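Local coordinates for type IV pilus biogenesis protein PilB (Streptococcus sanguinis, PDB 7B7P) that is a minor type IV pilin that couples a pilin module to a von Willebrand factor A-like module and has a direct role in adhesion, at residues Y22-T26 with E80-K84; N104-N110 with D125-L131; R263-I267 with D320-G326; E353-K357 with I387-M392. All blocks are in the same frame, centred on the assembly; numbering follows the deposited sequence.

Interaction 1 (Y22-T26 with E80-K84)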
loop_
_atom_site.group_PDB
_atom_site.type_symbol
_atom_site.label_atom_id
_atom_site.label_comp_id
_atom_site.label_asym_id
_atom_site.label_seq_id
_atom_site.Cartn_x
_atom_site.Cartn_y
_atom_site.Cartn_z
ATOM N N TYR A 22 29.713 -20.063 1.397
ATOM C CA TYR A 22 30.068 -18.651 1.531
ATOM C C TYR A 22 28.846 -17.766 1.352
ATOM O O TYR A 22 28.545 -16.932 2.213
ATOM C CB TYR A 22 31.144 -18.261 0.521
ATOM C CG TYR A 22 32.547 -18.649 0.926
ATOM C CD1 TYR A 22 32.960 -18.579 2.249
ATOM C CD2 TYR A 22 33.455 -19.092 -0.023
ATOM C CE1 TYR A 22 34.249 -18.943 2.611
ATOM C CE2 TYR A 22 34.733 -19.453 0.327
ATOM C CZ TYR A 22 35.128 -19.377 1.638
ATOM O OH TYR A 22 36.415 -19.742 1.956
ATOM N N VAL A 23 28.127 -17.949 0.238
ATOM C CA VAL A 23 26.900 -17.193 -0.010
ATOM C C VAL A 23 25.923 -17.354 1.147
ATOM O O VAL A 23 25.473 -16.364 1.736
ATOM C CB VAL A 23 26.268 -17.620 -1.344
ATOM C CG1 VAL A 23 24.891 -17.011 -1.485
ATOM C CG2 VAL A 23 27.169 -17.213 -2.498
ATOM N N ASP A 24 25.604 -18.602 1.519
ATOM C CA ASP A 24 24.663 -18.807 2.620
ATOM C C ASP A 24 25.145 -18.148 3.909
ATOM O O ASP A 24 24.331 -17.676 4.712
ATOM C CB ASP A 24 24.414 -20.301 2.853
ATOM C CG ASP A 24 23.222 -20.563 3.789
ATOM O OD1 ASP A 24 22.174 -19.914 3.609
ATOM O OD2 ASP A 24 23.321 -21.413 4.707
ATOM N N ARG A 25 26.461 -18.092 4.115
ATOM C CA ARG A 25 27.000 -17.492 5.331
ATOM C C ARG A 25 26.743 -15.992 5.349
ATOM O O ARG A 25 26.213 -15.449 6.326
ATOM C CB ARG A 25 28.501 -17.783 5.428
ATOM C CG ARG A 25 29.064 -17.925 6.829
ATOM C CD ARG A 25 30.240 -18.905 6.824
ATOM N NE ARG A 25 30.022 -20.023 7.741
ATOM C CZ ARG A 25 30.365 -21.287 7.492
ATOM N NH1 ARG A 25 30.948 -21.612 6.340
ATOM N NH2 ARG A 25 30.113 -22.229 8.397
ATOM N N THR A 26 27.114 -15.305 4.270
ATOM C CA THR A 26 26.900 -13.868 4.231
ATOM C C THR A 26 25.409 -13.535 4.132
ATOM O O THR A 26 24.953 -12.563 4.748
ATOM C CB THR A 26 27.740 -13.265 3.096
ATOM O OG1 THR A 26 27.355 -11.905 2.854
ATOM C CG2 THR A 26 27.607 -14.056 1.838
ATOM N N GLU A 80 35.837 -12.018 -4.652
ATOM C CA GLU A 80 35.259 -13.290 -5.067
ATOM C C GLU A 80 34.930 -14.141 -3.850
ATOM O O GLU A 80 35.745 -14.267 -2.931
ATOM C CB GLU A 80 36.199 -14.058 -5.994
ATOM C CG GLU A 80 35.528 -15.307 -6.553
ATOM C CD GLU A 80 36.311 -16.612 -6.324
ATOM O OE1 GLU A 80 37.519 -16.559 -6.003
ATOM O OE2 GLU A 80 35.698 -17.701 -6.422
ATOM N N LEU A 81 33.724 -14.713 -3.846
ATOM C CA LEU A 81 33.300 -15.652 -2.813
ATOM C C LEU A 81 33.721 -17.047 -3.251
ATOM O O LEU A 81 33.179 -17.596 -4.218
ATOM C CB LEU A 81 31.795 -15.566 -2.590
ATOM C CG LEU A 81 31.423 -14.523 -1.541
ATOM C CD1 LEU A 81 29.936 -14.355 -1.506
ATOM C CD2 LEU A 81 31.949 -14.938 -0.186
ATOM N N GLY A 82 34.691 -17.608 -2.555
ATOM C CA GLY A 82 35.332 -18.835 -2.958
ATOM C C GLY A 82 36.803 -18.761 -2.636
ATOM O O GLY A 82 37.258 -17.868 -1.921
ATOM N N THR A 83 37.557 -19.715 -3.179
ATOM C CA THR A 83 38.983 -19.791 -2.879
ATOM C C THR A 83 39.875 -20.031 -4.091
ATOM O O THR A 83 41.061 -19.695 -4.020
ATOM C CB THR A 83 39.263 -20.896 -1.840
ATOM O OG1 THR A 83 38.715 -22.143 -2.293
ATOM C CG2 THR A 83 38.679 -20.539 -0.472
ATOM N N LYS A 84 39.380 -20.590 -5.193
ATOM C CA LYS A 84 40.276 -21.047 -6.242
ATOM C C LYS A 84 39.640 -20.867 -7.609
ATOM O O LYS A 84 38.445 -20.585 -7.744
ATOM C CB LYS A 84 40.672 -22.517 -6.046
ATOM C CG LYS A 84 39.490 -23.475 -5.986
ATOM C CD LYS A 84 39.892 -24.890 -5.563
ATOM C CE LYS A 84 40.455 -25.694 -6.731
ATOM N NZ LYS A 84 39.914 -25.249 -8.045
#
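Tyr22, on the helix 9-27, reaches over to the loop 80-84 and meets three of its residues in turn. Its CB starts the contact against Leu81, with CD2 of the leucine 3.5 Å from Tyr22 CB. With CG turned anti to the carbonyl carbon (chi1 -80°), the ring is carried outward beside the loop backbone. There Tyr22 CD2 comes within 3.2 Å of Gly82 N, and CE2 of the tyrosine is 3.4 Å from Gly82 CA, the peptide standing oblique to the ring. At the far end, Thr83 CG2 sits at the ring edge, 3.4 Å from Tyr22 OH. The backbone angles of Gly82 (phi 142°, psi -168°) would press a CB against the carbonyl before it, so the lack of a side chain suits this bend of the loop.

Leu81 divides its two methyls between different helix residues. While CD2 takes Tyr22, CD1 lies between the next residue and the next turn, 4.1 Å from both Val23 CG2 and Thr26 CG2. Val23 and Thr26 also pack on Ile55, which ties this part of the helix to strand 53-57. The helix thus lies against the sheet of the pilin module, the arrangement of a type IV pilin, in which an N-terminal helix packs on a beta-sheet. Polar anchoring comes from one and two turns earlier in the same helix: Ser19 OG bonds Leu81 O, and Glu15 OE2 accepts from Thr83 N.

No hydrogen bond joins 22-26 to 80-84, so between these two segments the loop is held by shape and apolar contact; its directional bonds go instead to the preceding helical turns and to Lys63 and Val64.

Interaction 2 (N104-N110 with D125-L131)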
loop_
_atom_site.group_PDB
_atom_site.type_symbol
_atom_site.label_atom_id
_atom_site.label_comp_id
_atom_site.label_asym_id
_atom_site.label_seq_id
_atom_site.Cartn_x
_atom_site.Cartn_y
_atom_site.Cartn_z
ATOM N N ASN A 104 10.803 -19.158 10.035
ATOM C CA ASN A 104 11.934 -18.813 9.183
ATOM C C ASN A 104 11.507 -18.887 7.727
ATOM O O ASN A 104 10.865 -19.853 7.312
ATOM C CB ASN A 104 13.128 -19.757 9.386
ATOM C CG ASN A 104 13.682 -19.737 10.803
ATOM O OD1 ASN A 104 13.076 -20.283 11.724
ATOM N ND2 ASN A 104 14.861 -19.155 10.968
ATOM N N ARG A 105 11.888 -17.880 6.953
ATOM C CA ARG A 105 11.690 -17.924 5.517
ATOM C C ARG A 105 12.778 -18.775 4.885
ATOM O O ARG A 105 13.946 -18.714 5.287
ATOM C CB ARG A 105 11.713 -16.512 4.927
ATOM C CG ARG A 105 10.353 -15.826 4.903
ATOM C CD ARG A 105 9.477 -16.306 3.730
ATOM N NE ARG A 105 8.071 -16.001 3.983
ATOM C CZ ARG A 105 7.035 -16.606 3.403
ATOM N NH1 ARG A 105 7.226 -17.574 2.511
ATOM N NH2 ARG A 105 5.796 -16.236 3.719
ATOM N N LEU A 106 12.393 -19.575 3.902
ATOM C CA LEU A 106 13.327 -20.435 3.198
ATOM C C LEU A 106 13.822 -19.793 1.911
ATOM O O LEU A 106 13.133 -18.981 1.286
ATOM C CB LEU A 106 12.686 -21.785 2.883
ATOM C CG LEU A 106 12.281 -22.531 4.154
ATOM C CD1 LEU A 106 11.753 -23.887 3.810
ATOM C CD2 LEU A 106 13.467 -22.632 5.111
ATOM N N ILE A 107 15.034 -20.177 1.520
ATOM C CA ILE A 107 15.627 -19.764 0.259
ATOM C C ILE A 107 16.275 -20.981 -0.389
ATOM O O ILE A 107 16.775 -21.884 0.293
ATOM C CB ILE A 107 16.649 -18.631 0.464
ATOM C CG1 ILE A 107 17.104 -18.061 -0.873
ATOM C CG2 ILE A 107 17.859 -19.117 1.244
ATOM C CD1 ILE A 107 18.074 -16.914 -0.710
ATOM N N SER A 108 16.245 -21.021 -1.715
ATOM C CA SER A 108 16.914 -22.079 -2.449
ATOM C C SER A 108 18.019 -21.475 -3.303
ATOM O O SER A 108 17.856 -20.403 -3.899
ATOM C CB SER A 108 15.931 -22.891 -3.293
ATOM O OG SER A 108 15.929 -22.483 -4.638
ATOM N N TYR A 109 19.159 -22.146 -3.306
ATOM C CA TYR A 109 20.302 -21.770 -4.114
ATOM C C TYR A 109 20.491 -22.788 -5.226
ATOM O O TYR A 109 20.275 -23.989 -5.031
ATOM C CB TYR A 109 21.574 -21.712 -3.286
ATOM C CG TYR A 109 21.532 -20.845 -2.070
ATOM C CD1 TYR A 109 21.301 -19.477 -2.167
ATOM C CD2 TYR A 109 21.780 -21.386 -0.815
ATOM C CE1 TYR A 109 21.298 -18.672 -1.037
ATOM C CE2 TYR A 109 21.781 -20.600 0.318
ATOM C CZ TYR A 109 21.543 -19.240 0.206
ATOM O OH TYR A 109 21.533 -18.468 1.345
ATOM N N ASN A 110 20.898 -22.295 -6.388
ATOM C CA ASN A 110 21.308 -23.118 -7.512
ATOM C C ASN A 110 22.674 -22.617 -7.957
ATOM O O ASN A 110 22.877 -21.405 -8.078
ATOM C CB ASN A 110 20.287 -23.044 -8.651
ATOM C CG ASN A 110 20.609 -23.999 -9.780
ATOM O OD1 ASN A 110 21.679 -23.917 -10.392
ATOM N ND2 ASN A 110 19.686 -24.913 -10.067
ATOM N N ASP A 125 21.941 -28.628 -7.868
ATOM C CA ASP A 125 20.713 -28.260 -8.568
ATOM C C ASP A 125 19.828 -27.389 -7.692
ATOM O O ASP A 125 19.239 -26.407 -8.164
ATOM C CB ASP A 125 19.955 -29.520 -9.009
ATOM C CG ASP A 125 20.247 -29.902 -10.456
ATOM O OD1 ASP A 125 20.457 -28.977 -11.279
ATOM O OD2 ASP A 125 20.270 -31.119 -10.768
ATOM N N THR A 126 19.724 -27.729 -6.418
ATOM C CA THR A 126 18.943 -26.912 -5.502
ATOM C C THR A 126 19.303 -27.269 -4.070
ATOM O O THR A 126 19.319 -28.449 -3.707
ATOM C CB THR A 126 17.444 -27.093 -5.768
ATOM O OG1 THR A 126 17.085 -26.331 -6.932
ATOM C CG2 THR A 126 16.607 -26.642 -4.572
ATOM N N ALA A 127 19.626 -26.264 -3.264
ATOM C CA ALA A 127 19.904 -26.450 -1.849
ATOM C C ALA A 127 19.055 -25.471 -1.052
ATOM O O ALA A 127 19.098 -24.266 -1.302
ATOM C CB ALA A 127 21.393 -26.248 -1.543
ATOM N N ILE A 128 18.280 -25.993 -0.113
ATOM C CA ILE A 128 17.410 -25.186 0.731
ATOM C C ILE A 128 18.195 -24.719 1.947
ATOM O O ILE A 128 18.823 -25.527 2.640
ATOM C CB ILE A 128 16.176 -25.991 1.165
ATOM C CG1 ILE A 128 15.201 -26.147 0.005
ATOM C CG2 ILE A 128 15.496 -25.333 2.381
ATOM C CD1 ILE A 128 14.626 -24.849 -0.492
ATOM N N SER A 129 18.160 -23.419 2.212
ATOM C CA SER A 129 18.644 -22.861 3.466
ATOM C C SER A 129 17.533 -22.013 4.093
ATOM O O SER A 129 16.441 -21.854 3.540
ATOM C CB SER A 129 19.925 -22.042 3.252
ATOM O OG SER A 129 20.399 -21.511 4.483
ATOM N N ALA A 130 17.799 -21.475 5.269
ATOM C CA ALA A 130 16.831 -20.640 5.955
ATOM C C ALA A 130 17.467 -19.291 6.229
ATOM O O ALA A 130 18.673 -19.205 6.463
ATOM C CB ALA A 130 16.358 -21.293 7.266
ATOM N N LEU A 131 16.650 -18.241 6.194
ATOM C CA LEU A 131 17.100 -16.879 6.459
ATOM C C LEU A 131 16.766 -16.472 7.884
ATOM O O LEU A 131 15.919 -17.078 8.543
ATOM C CB LEU A 131 16.460 -15.890 5.483
ATOM C CG LEU A 131 16.441 -16.345 4.028
ATOM C CD1 LEU A 131 15.389 -15.596 3.271
ATOM C CD2 LEU A 131 17.810 -16.143 3.416
#
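Tyr109 and Ala127 form one of two hydrogen-bonded pairs that zip strand 104-112 to strand 124-130 in an antiparallel hairpin; Ile107 and Ser129 form the other. In the first pair Tyr109 N gives to Ala127 O at 2.9 Å, and Ala127 N returns a bond to Tyr109 O. The second is also reciprocal, and Ser129 N to Ile107 O is its shorter bond at 2.8 Å. Leu131 N continues the ladder to Arg105 O, while Asn104 ND2 adds only a weak bond to Leu131 O at 3.4 Å. Between these rungs lie the non-hydrogen-bonded pairs Leu106-Ala130 and Ser108-Ile128, where CA-H groups lean on carbonyls, as with Ser108 CA 3.3 Å from Ala127 O.

Apolar contacts differ on the two faces. On one, Leu106 CD2 rests 3.8 Å from Ala130 CB, and Ile128 CD1 covers Ser108 CB at 3.7 Å. On the other, Leu131 crosses Ile107 at about a right angle and sets its CD2 3.7 Å from Ile107 CG2, while Ser129 CB lies near Tyr109 CE2. This second face is turned to the helix 9-27: Tyr109 and Ala127 pack on Met20, and Tyr109 and Leu131 on Val27.

The polar ends on that face have a common partner. Ser129 OG, anti to its own backbone nitrogen (chi1 -179°), and Tyr109 OH both bond Asp24 OD1 of the helix. One carboxylate oxygen therefore links neighbouring strands of the pilin module's three-stranded sheet, and two hydroxyl partners would probably stabilise its negative charge within this otherwise largely apolar helix-sheet interface.

Interaction 3 (R263-I267 with D320-G326)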
loop_
_atom_site.group_PDB
_atom_site.type_symbol
_atom_site.label_atom_id
_atom_site.label_comp_id
_atom_site.label_asym_id
_atom_site.label_seq_id
_atom_site.Cartn_x
_atom_site.Cartn_y
_atom_site.Cartn_z
ATOM N N ARG A 263 -12.045 14.404 -2.258
ATOM C CA ARG A 263 -11.455 15.672 -2.669
ATOM C C ARG A 263 -10.650 16.281 -1.534
ATOM O O ARG A 263 -9.492 16.676 -1.720
ATOM C CB ARG A 263 -12.549 16.639 -3.148
ATOM C CG ARG A 263 -12.015 18.028 -3.530
ATOM C CD ARG A 263 -13.077 18.838 -4.276
ATOM N NE ARG A 263 -14.241 19.189 -3.446
ATOM C CZ ARG A 263 -14.814 20.395 -3.469
ATOM N NH1 ARG A 263 -14.318 21.341 -4.265
ATOM N NH2 ARG A 263 -15.868 20.660 -2.710
ATOM N N TYR A 264 -11.247 16.367 -0.342
ATOM C CA TYR A 264 -10.505 16.911 0.792
ATOM C C TYR A 264 -9.263 16.074 1.073
ATOM O O TYR A 264 -8.166 16.614 1.249
ATOM C CB TYR A 264 -11.391 16.964 2.022
ATOM C CG TYR A 264 -12.334 18.158 2.086
ATOM C CD1 TYR A 264 -13.178 18.461 1.022
ATOM C CD2 TYR A 264 -12.408 18.949 3.231
ATOM C CE1 TYR A 264 -14.056 19.518 1.087
ATOM C CE2 TYR A 264 -13.285 20.016 3.307
ATOM C CZ TYR A 264 -14.108 20.293 2.234
ATOM O OH TYR A 264 -14.992 21.348 2.277
ATOM N N GLY A 265 -9.415 14.746 1.073
ATOM C CA GLY A 265 -8.272 13.882 1.304
ATOM C C GLY A 265 -7.148 14.120 0.326
ATOM O O GLY A 265 -6.004 14.342 0.723
ATOM N N MET A 266 -7.461 14.106 -0.974
ATOM C CA MET A 266 -6.396 14.162 -1.974
ATOM C C MET A 266 -5.719 15.532 -2.025
ATOM O O MET A 266 -4.500 15.612 -2.240
ATOM C CB MET A 266 -6.933 13.788 -3.359
ATOM C CG MET A 266 -7.377 12.334 -3.460
ATOM S SD MET A 266 -7.732 11.855 -5.150
ATOM C CE MET A 266 -7.532 10.056 -5.052
ATOM N N ILE A 267 -6.477 16.624 -1.881
ATOM C CA ILE A 267 -5.796 17.915 -1.972
ATOM C C ILE A 267 -4.906 18.132 -0.757
ATOM O O ILE A 267 -3.789 18.645 -0.886
ATOM C CB ILE A 267 -6.769 19.096 -2.186
ATOM C CG1 ILE A 267 -5.959 20.358 -2.510
ATOM C CG2 ILE A 267 -7.613 19.374 -0.984
ATOM C CD1 ILE A 267 -6.764 21.454 -3.207
ATOM N N ASP A 320 -18.328 19.744 -8.793
ATOM C CA ASP A 320 -17.480 20.668 -8.064
ATOM C C ASP A 320 -16.092 20.079 -7.884
ATOM O O ASP A 320 -15.811 19.380 -6.897
ATOM C CB ASP A 320 -18.099 20.985 -6.699
ATOM C CG ASP A 320 -17.353 22.079 -5.951
ATOM O OD1 ASP A 320 -16.382 22.648 -6.489
ATOM O OD2 ASP A 320 -17.726 22.347 -4.799
ATOM N N LEU A 321 -15.223 20.363 -8.838
ATOM C CA LEU A 321 -13.822 19.976 -8.814
ATOM C C LEU A 321 -12.897 21.113 -8.392
ATOM O O LEU A 321 -11.713 21.088 -8.724
ATOM C CB LEU A 321 -13.419 19.478 -10.192
ATOM C CG LEU A 321 -14.344 18.387 -10.690
ATOM C CD1 LEU A 321 -13.870 17.957 -12.084
ATOM C CD2 LEU A 321 -14.308 17.218 -9.679
ATOM N N SER A 322 -13.406 22.124 -7.702
ATOM C CA SER A 322 -12.547 23.255 -7.391
ATOM C C SER A 322 -11.550 22.895 -6.279
ATOM O O SER A 322 -11.869 22.137 -5.363
ATOM C CB SER A 322 -13.374 24.466 -6.951
ATOM O OG SER A 322 -12.523 25.410 -6.304
ATOM N N PRO A 323 -10.336 23.455 -6.330
ATOM C CA PRO A 323 -9.450 23.362 -5.169
ATOM C C PRO A 323 -9.912 24.220 -4.021
ATOM O O PRO A 323 -9.363 24.095 -2.921
ATOM C CB PRO A 323 -8.099 23.841 -5.712
ATOM C CG PRO A 323 -8.250 23.886 -7.189
ATOM C CD PRO A 323 -9.685 24.135 -7.457
ATOM N N THR A 324 -10.909 25.078 -4.242
ATOM C CA THR A 324 -11.517 25.872 -3.183
ATOM C C THR A 324 -12.622 25.035 -2.557
ATOM O O THR A 324 -13.579 24.647 -3.234
ATOM C CB THR A 324 -12.073 27.195 -3.733
ATOM O OG1 THR A 324 -10.988 28.024 -4.175
ATOM C CG2 THR A 324 -12.864 27.932 -2.656
ATOM N N LEU A 325 -12.493 24.745 -1.282
ATOM C CA LEU A 325 -13.332 23.741 -0.645
ATOM C C LEU A 325 -14.525 24.439 -0.008
ATOM O O LEU A 325 -14.374 25.195 0.954
ATOM C CB LEU A 325 -12.524 22.945 0.377
ATOM C CG LEU A 325 -11.212 22.422 -0.197
ATOM C CD1 LEU A 325 -10.420 21.761 0.911
ATOM C CD2 LEU A 325 -11.454 21.456 -1.382
ATOM N N GLY A 326 -15.707 24.200 -0.545
ATOM C CA GLY A 326 -16.879 24.847 0.003
ATOM C C GLY A 326 -18.106 24.005 -0.226
ATOM O O GLY A 326 -18.159 23.171 -1.136
HETATM O O HOH W 1 -17.360 20.841 0.462
#
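Arg263 leaves its helix extended, CG anti to the backbone N (chi1 177°), then bends at chi3 (66°) to bring its guanidinium into the curve of the loop 320-326. Asp320 also has CG anti to the backbone N, which turns its carboxylate to the same place. The guanidinium and carboxylate planes stand 64° apart; the salt bridge from Arg263 NH2 to Asp320 OD2 is long at 3.3 Å, and weak as a hydrogen bond. The firmer bond runs from Arg263 NH1 to Ser322 O at 2.8 Å, near the edge of the group. Leu325 CD2 lies over one guanidinium face and Asp320 O over the opposite one.

Next along the helix, Tyr264 receives Leu325 CD1 over the centre of its ring, a CH-pi contact 4.0 Å from the centroid. A water links Tyr264 OH to Gly326 O, weakly on the glycine side. One turn after Arg263, Ile267 CD1 touches Pro323 CB at 3.7 Å. The loop braces its own shape with an Asx turn from Asp320 OD1 to Ser322 N and an ST turn in which Ser322 OG accepts from Thr324 N at 2.6 Å.

The contact joins helix 258-270 of the von Willebrand factor A-like module to the long loop between strands 311-314 and 332-335. Arg331 bonds both Asp320 OD2 and Gly326 O, and Asp260 OD1 pairs with Arg263 NH2. Two arginines and two aspartates thus form a charge network that probably offsets the buried charges of Arg263 and Asp320, and the guanidinium of Arg263 is fixed from its edges as well as its faces.

Interaction 4 (E353-K357 with I387-M392)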
loop_
_atom_site.group_PDB
_atom_site.type_symbol
_atom_site.label_atom_id
_atom_site.label_comp_id
_atom_site.label_asym_id
_atom_site.label_seq_id
_atom_site.Cartn_x
_atom_site.Cartn_y
_atom_site.Cartn_z
ATOM N N GLU A 353 -14.224 11.668 -10.996
ATOM C CA GLU A 353 -13.706 12.947 -11.490
ATOM C C GLU A 353 -12.727 13.551 -10.494
ATOM O O GLU A 353 -11.679 14.065 -10.890
ATOM C CB GLU A 353 -14.834 13.938 -11.781
ATOM C CG GLU A 353 -15.682 13.568 -12.953
ATOM C CD GLU A 353 -14.853 13.215 -14.193
ATOM O OE1 GLU A 353 -14.102 14.084 -14.677
ATOM O OE2 GLU A 353 -14.942 12.064 -14.675
ATOM N N VAL A 354 -13.030 13.454 -9.193
ATOM C CA VAL A 354 -12.110 13.974 -8.184
ATOM C C VAL A 354 -10.770 13.254 -8.263
ATOM O O VAL A 354 -9.704 13.880 -8.216
ATOM C CB VAL A 354 -12.730 13.857 -6.780
ATOM C CG1 VAL A 354 -11.653 14.023 -5.726
ATOM C CG2 VAL A 354 -13.850 14.886 -6.594
ATOM N N SER A 355 -10.804 11.932 -8.423
ATOM C CA SER A 355 -9.571 11.153 -8.469
ATOM C C SER A 355 -8.703 11.547 -9.659
ATOM O O SER A 355 -7.478 11.656 -9.535
ATOM C CB SER A 355 -9.897 9.657 -8.530
ATOM O OG SER A 355 -8.701 8.896 -8.426
ATOM N N LYS A 356 -9.316 11.765 -10.814
ATOM C CA LYS A 356 -8.536 12.165 -11.984
ATOM C C LYS A 356 -7.882 13.530 -11.789
ATOM O O LYS A 356 -6.755 13.754 -12.228
ATOM C CB LYS A 356 -9.423 12.166 -13.223
ATOM C CG LYS A 356 -9.605 10.789 -13.825
ATOM C CD LYS A 356 -11.008 10.593 -14.326
ATOM C CE LYS A 356 -11.247 11.368 -15.581
ATOM N NZ LYS A 356 -12.332 10.695 -16.373
ATOM N N LYS A 357 -8.559 14.452 -11.121
ATOM C CA LYS A 357 -7.972 15.773 -10.968
ATOM C C LYS A 357 -6.944 15.838 -9.837
ATOM O O LYS A 357 -5.914 16.505 -9.984
ATOM C CB LYS A 357 -9.063 16.811 -10.735
ATOM C CG LYS A 357 -8.510 18.218 -10.637
ATOM C CD LYS A 357 -9.585 19.269 -10.730
ATOM C CE LYS A 357 -8.961 20.676 -10.837
ATOM N NZ LYS A 357 -10.034 21.674 -11.052
ATOM N N ILE A 387 -12.750 5.265 -8.751
ATOM C CA ILE A 387 -11.596 5.999 -8.228
ATOM C C ILE A 387 -10.318 5.576 -8.960
ATOM O O ILE A 387 -9.414 6.393 -9.175
ATOM C CB ILE A 387 -11.488 5.797 -6.694
ATOM C CG1 ILE A 387 -12.676 6.445 -5.951
ATOM C CG2 ILE A 387 -10.147 6.333 -6.137
ATOM C CD1 ILE A 387 -12.630 6.203 -4.417
ATOM N N GLY A 388 -10.246 4.312 -9.397
ATOM C CA GLY A 388 -9.116 3.782 -10.151
ATOM C C GLY A 388 -8.899 4.421 -11.517
ATOM O O GLY A 388 -7.785 4.367 -12.037
ATOM N N GLU A 389 -9.927 5.045 -12.098
ATOM C CA GLU A 389 -9.722 5.839 -13.308
ATOM C C GLU A 389 -8.696 6.950 -13.122
ATOM O O GLU A 389 -8.144 7.432 -14.119
ATOM C CB GLU A 389 -11.030 6.477 -13.766
ATOM C CG GLU A 389 -12.069 5.470 -14.229
ATOM C CD GLU A 389 -13.300 6.170 -14.745
ATOM O OE1 GLU A 389 -13.475 7.372 -14.401
ATOM O OE2 GLU A 389 -14.079 5.532 -15.492
ATOM N N GLY A 390 -8.442 7.379 -11.883
ATOM C CA GLY A 390 -7.401 8.364 -11.679
ATOM C C GLY A 390 -5.971 7.852 -11.799
ATOM O O GLY A 390 -5.038 8.622 -11.548
ATOM N N GLY A 391 -5.770 6.554 -12.110
ATOM C CA GLY A 391 -4.469 6.024 -12.472
ATOM C C GLY A 391 -3.632 5.446 -11.343
ATOM O O GLY A 391 -2.572 4.877 -11.622
ATOM N N MET A 392 -4.040 5.590 -10.083
ATOM C CA MET A 392 -3.272 5.002 -8.996
ATOM C C MET A 392 -3.767 3.582 -8.714
ATOM O O MET A 392 -4.822 3.158 -9.184
ATOM C CB MET A 392 -3.357 5.862 -7.718
ATOM C CG MET A 392 -4.735 5.863 -6.980
ATOM S SD MET A 392 -6.112 6.547 -8.007
ATOM C CE MET A 392 -5.601 8.269 -8.141
HETATM O O HOH W 2 -15.323 9.067 -13.543
HETATM O O HOH W 3 -4.444 11.687 -12.632
#
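Ser355, on the helix 341-358, bonds to Ile387 of helix 380-388 within the alpha/beta fold of the von Willebrand factor A-like module, where the chain makes a type I beta turn from Gly388 to Gly391 before entering strand 393-399. The tight part of the contact gathers round the serine hydroxyl. With OG anti to the backbone N (chi1 -174°), it donates to Ile387 O at 2.7 Å, in the carbonyl plane and on a lone pair. Gly390 N uses the same carbonyl, so one acceptor serves both the neighbouring helix and its own chain three residues on. Gly390 has no CB to obstruct the approach, and its CA comes to 3.5 Å from Ser355 OG, bringing the two backbones close: Lys356 and Gly390 have their CA atoms only 4.0 Å apart. Ile387 CG2 and the thioether end of Met392, bent back at chi2 and chi3, close round the hydroxyl. Met266 of helix 258-270 also packs on Ser355, while Ile387 and Met392 rest on Val365 of the central sheet.

Toward solvent the contact is looser. Lys356 lays its CG near Glu389 O, but its NZ stays 4.0 Å from Glu389 OE1, beyond a salt bridge, and makes a weak one with Glu353 OE2 in its own helix. The lysine charge lies near both carboxylates and would be expected to ease their mutual repulsion. Water also mediates on this side: one molecule gives to Lys356 O and, weakly, to Gly390 O, and another donates to both carboxylates, 2.7 Å from Glu389 OE1 and 3.2 Å from Glu353 OE2.

The four contacts fall into two groups, in the two modules of the protein. Interactions 1 and 2 share helix 9-27 of the pilin module and meet at Asp24; interaction 1 is a surface contact carried by apolar groups, whereas the partly buried interaction 2 rests on a backbone ladder. Interactions 3 and 4, also partly buried, lie in the other module with centres about 13 Å apart, joined where Lys357 NZ bonds Leu321 O and Val354 packs on Arg263. Interaction 3 relies on buried charge, interaction 4 on a hydroxyl-to-carbonyl bond with water at its rim. Centres of interactions 1 and 3 are about 57 Å apart.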